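PDB 3E8P: Medium/long-chain acyl-CoA thioesterase YigI from Shewanella oneidensis, which probably hydrolyses medium- and long-chain fatty acyl-CoA thioesters to free fatty acids and coenzyme A, as a hotdog-fold thioesterase. Local coordinates for residues G136-M144 / F156-G164. Numbering follows the deposited sequence.
Sequences GNRVSVCRM and FGTGTYMVG
Ser140 and Tyr161 exchange two backbone hydrogen bonds, Tyr161 N to Ser140 O being short (2.6 Å) and almost perfectly straight at 179°. Cys142 with Gly159 and Met144 with Gly157 repeat this pairing, making residues 139-144 and 156-162 neighbouring arms of an antiparallel hairpin. At the chain terminus Val163 N donates to Arg138 O (2.8 Å), carrying the pairing past the strand end. Ser140 OG, beside its own backbone N (chi1 -67°), accepts a bond from Gly136 N at 3.2 Å and tethers the turn; an alanine here would probably leave that amide without its mate and the turn freer to move. Gly159 has no room for a side chain: a CB there would run into the Tyr161 ring, and selenomethionine Met144, bent at chi2 and chi3, lays its CE against Gly159 N (3.4 Å). The same methyl meets that ring at its edge, 3.4 Å from Tyr161 OH, which bonds to Asp78. On the other face the branched Val139 and Thr160 touch methyl to methyl, CG1 to CG2 (3.7 Å). Helix 70-90 packs on Cys142, Met144 and Tyr161, as the central helix of a hotdog fold does, strands 125-134 and 109-117 flank the pair, and the face of Val139, Val141 and Thr160 meets neighbouring subunits.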
# COMPACT_ATOMS: atom_id res chain seq x y z
N GLY A 136 15.08 -1.40 -11.85
CA GLY A 136 14.93 -2.58 -12.69
C GLY A 136 14.86 -2.26 -14.18
O GLY A 136 14.75 -1.11 -14.57
N ASN A 137 14.93 -3.30 -15.01
CA ASN A 137 14.85 -3.10 -16.45
C ASN A 137 13.40 -3.05 -16.91
O ASN A 137 13.11 -2.63 -18.02
CB ASN A 137 15.60 -4.20 -17.21
CG ASN A 137 15.74 -3.89 -18.69
OD1 ASN A 137 16.34 -2.88 -19.08
ND2 ASN A 137 15.17 -4.74 -19.53
N ARG A 138 12.48 -3.50 -16.06
CA ARG A 138 11.08 -3.46 -16.44
C ARG A 138 10.18 -2.88 -15.34
O ARG A 138 9.14 -2.30 -15.64
CB ARG A 138 10.57 -4.85 -16.86
CG ARG A 138 10.48 -5.89 -15.77
CD ARG A 138 11.85 -6.40 -15.33
NE ARG A 138 12.37 -5.67 -14.18
CZ ARG A 138 13.43 -6.05 -13.48
NH1 ARG A 138 14.09 -7.15 -13.83
NH2 ARG A 138 13.83 -5.34 -12.44
N VAL A 139 10.60 -3.00 -14.09
CA VAL A 139 9.84 -2.47 -12.96
C VAL A 139 10.76 -1.83 -11.92
O VAL A 139 11.77 -2.43 -11.53
CB VAL A 139 9.03 -3.58 -12.25
CG1 VAL A 139 8.33 -3.02 -11.03
CG2 VAL A 139 8.01 -4.16 -13.20
N SER A 140 10.40 -0.62 -11.48
CA SER A 140 11.16 0.10 -10.46
C SER A 140 10.23 0.57 -9.34
O SER A 140 9.08 0.95 -9.59
CB SER A 140 11.86 1.33 -11.06
OG SER A 140 12.87 0.94 -11.97
N VAL A 141 10.74 0.54 -8.11
CA VAL A 141 9.98 1.01 -6.96
C VAL A 141 10.67 2.27 -6.45
O VAL A 141 11.90 2.32 -6.37
CB VAL A 141 9.92 -0.05 -5.84
CG1 VAL A 141 9.00 0.44 -4.71
CG2 VAL A 141 9.38 -1.36 -6.39
N CYS A 142 9.88 3.29 -6.11
CA CYS A 142 10.42 4.56 -5.64
C CYS A 142 9.75 5.10 -4.38
O CYS A 142 8.61 4.73 -4.06
CB CYS A 142 10.28 5.62 -6.72
SG CYS A 142 10.99 5.20 -8.31
N ARG A 143 10.46 5.97 -3.68
CA ARG A 143 9.93 6.64 -2.50
C ARG A 143 9.82 8.12 -2.86
O ARG A 143 10.73 8.69 -3.47
CB ARG A 143 10.87 6.46 -1.30
CG ARG A 143 10.54 5.23 -0.48
CD ARG A 143 11.29 5.19 0.84
NE ARG A 143 10.73 4.17 1.73
CZ ARG A 143 11.21 3.87 2.93
NH1 ARG A 143 12.26 4.53 3.42
NH2 ARG A 143 10.62 2.93 3.66
N MSE A 144 8.71 8.75 -2.51
CA MSE A 144 8.52 10.16 -2.81
C MSE A 144 8.26 10.93 -1.53
O MSE A 144 7.86 10.36 -0.53
CB MSE A 144 7.35 10.37 -3.77
CG MSE A 144 7.48 9.65 -5.09
SE MSE A 144 7.14 7.72 -4.94
CE MSE A 144 5.28 7.71 -5.39
N PHE A 156 4.38 11.38 2.41
CA PHE A 156 5.40 10.51 1.85
C PHE A 156 4.67 9.59 0.89
O PHE A 156 3.48 9.32 1.05
CB PHE A 156 6.07 9.62 2.90
CG PHE A 156 6.96 10.36 3.86
CD1 PHE A 156 7.54 11.58 3.52
CD2 PHE A 156 7.27 9.79 5.09
CE1 PHE A 156 8.43 12.21 4.40
CE2 PHE A 156 8.14 10.40 5.97
CZ PHE A 156 8.73 11.63 5.62
N GLY A 157 5.39 9.09 -0.10
CA GLY A 157 4.80 8.17 -1.04
C GLY A 157 5.75 7.04 -1.39
O GLY A 157 6.94 7.09 -1.09
N THR A 158 5.21 5.99 -2.00
CA THR A 158 6.00 4.86 -2.47
C THR A 158 5.28 4.42 -3.74
O THR A 158 4.08 4.14 -3.71
CB THR A 158 6.04 3.70 -1.45
OG1 THR A 158 6.58 4.16 -0.22
CG2 THR A 158 6.90 2.54 -1.96
N GLY A 159 6.00 4.38 -4.86
CA GLY A 159 5.38 3.95 -6.11
C GLY A 159 6.11 2.85 -6.85
O GLY A 159 7.34 2.75 -6.82
N THR A 160 5.34 1.99 -7.52
CA THR A 160 5.89 0.91 -8.31
C THR A 160 5.61 1.32 -9.75
O THR A 160 4.45 1.54 -10.13
CB THR A 160 5.20 -0.42 -7.98
OG1 THR A 160 5.41 -0.73 -6.60
CG2 THR A 160 5.77 -1.52 -8.82
N TYR A 161 6.66 1.46 -10.54
CA TYR A 161 6.52 1.90 -11.92
C TYR A 161 7.00 0.91 -12.97
O TYR A 161 7.93 0.12 -12.74
CB TYR A 161 7.26 3.22 -12.09
CG TYR A 161 6.70 4.33 -11.23
CD1 TYR A 161 5.70 5.16 -11.70
CD2 TYR A 161 7.15 4.50 -9.92
CE1 TYR A 161 5.15 6.15 -10.89
CE2 TYR A 161 6.60 5.48 -9.10
CZ TYR A 161 5.60 6.30 -9.59
OH TYR A 161 5.03 7.25 -8.77
N MSE A 162 6.35 0.97 -14.12
CA MSE A 162 6.69 0.13 -15.26
C MSE A 162 7.68 0.97 -16.07
O MSE A 162 7.37 2.10 -16.45
CB MSE A 162 5.43 -0.16 -16.09
CG MSE A 162 5.62 -1.18 -17.19
SE MSE A 162 5.88 -2.96 -16.48
CE MSE A 162 4.03 -3.41 -16.15
N VAL A 163 8.87 0.43 -16.32
CA VAL A 163 9.88 1.16 -17.09
C VAL A 163 10.34 0.41 -18.33
O VAL A 163 11.25 0.85 -19.04
CB VAL A 163 11.10 1.50 -16.21
CG1 VAL A 163 10.70 2.51 -15.14
CG2 VAL A 163 11.64 0.23 -15.57
N GLY A 164 9.71 -0.73 -18.57
CA GLY A 164 10.06 -1.55 -19.72
C GLY A 164 8.99 -2.61 -19.97
O GLY A 164 7.94 -2.56 -19.28
OXT GLY A 164 9.19 -3.47 -20.85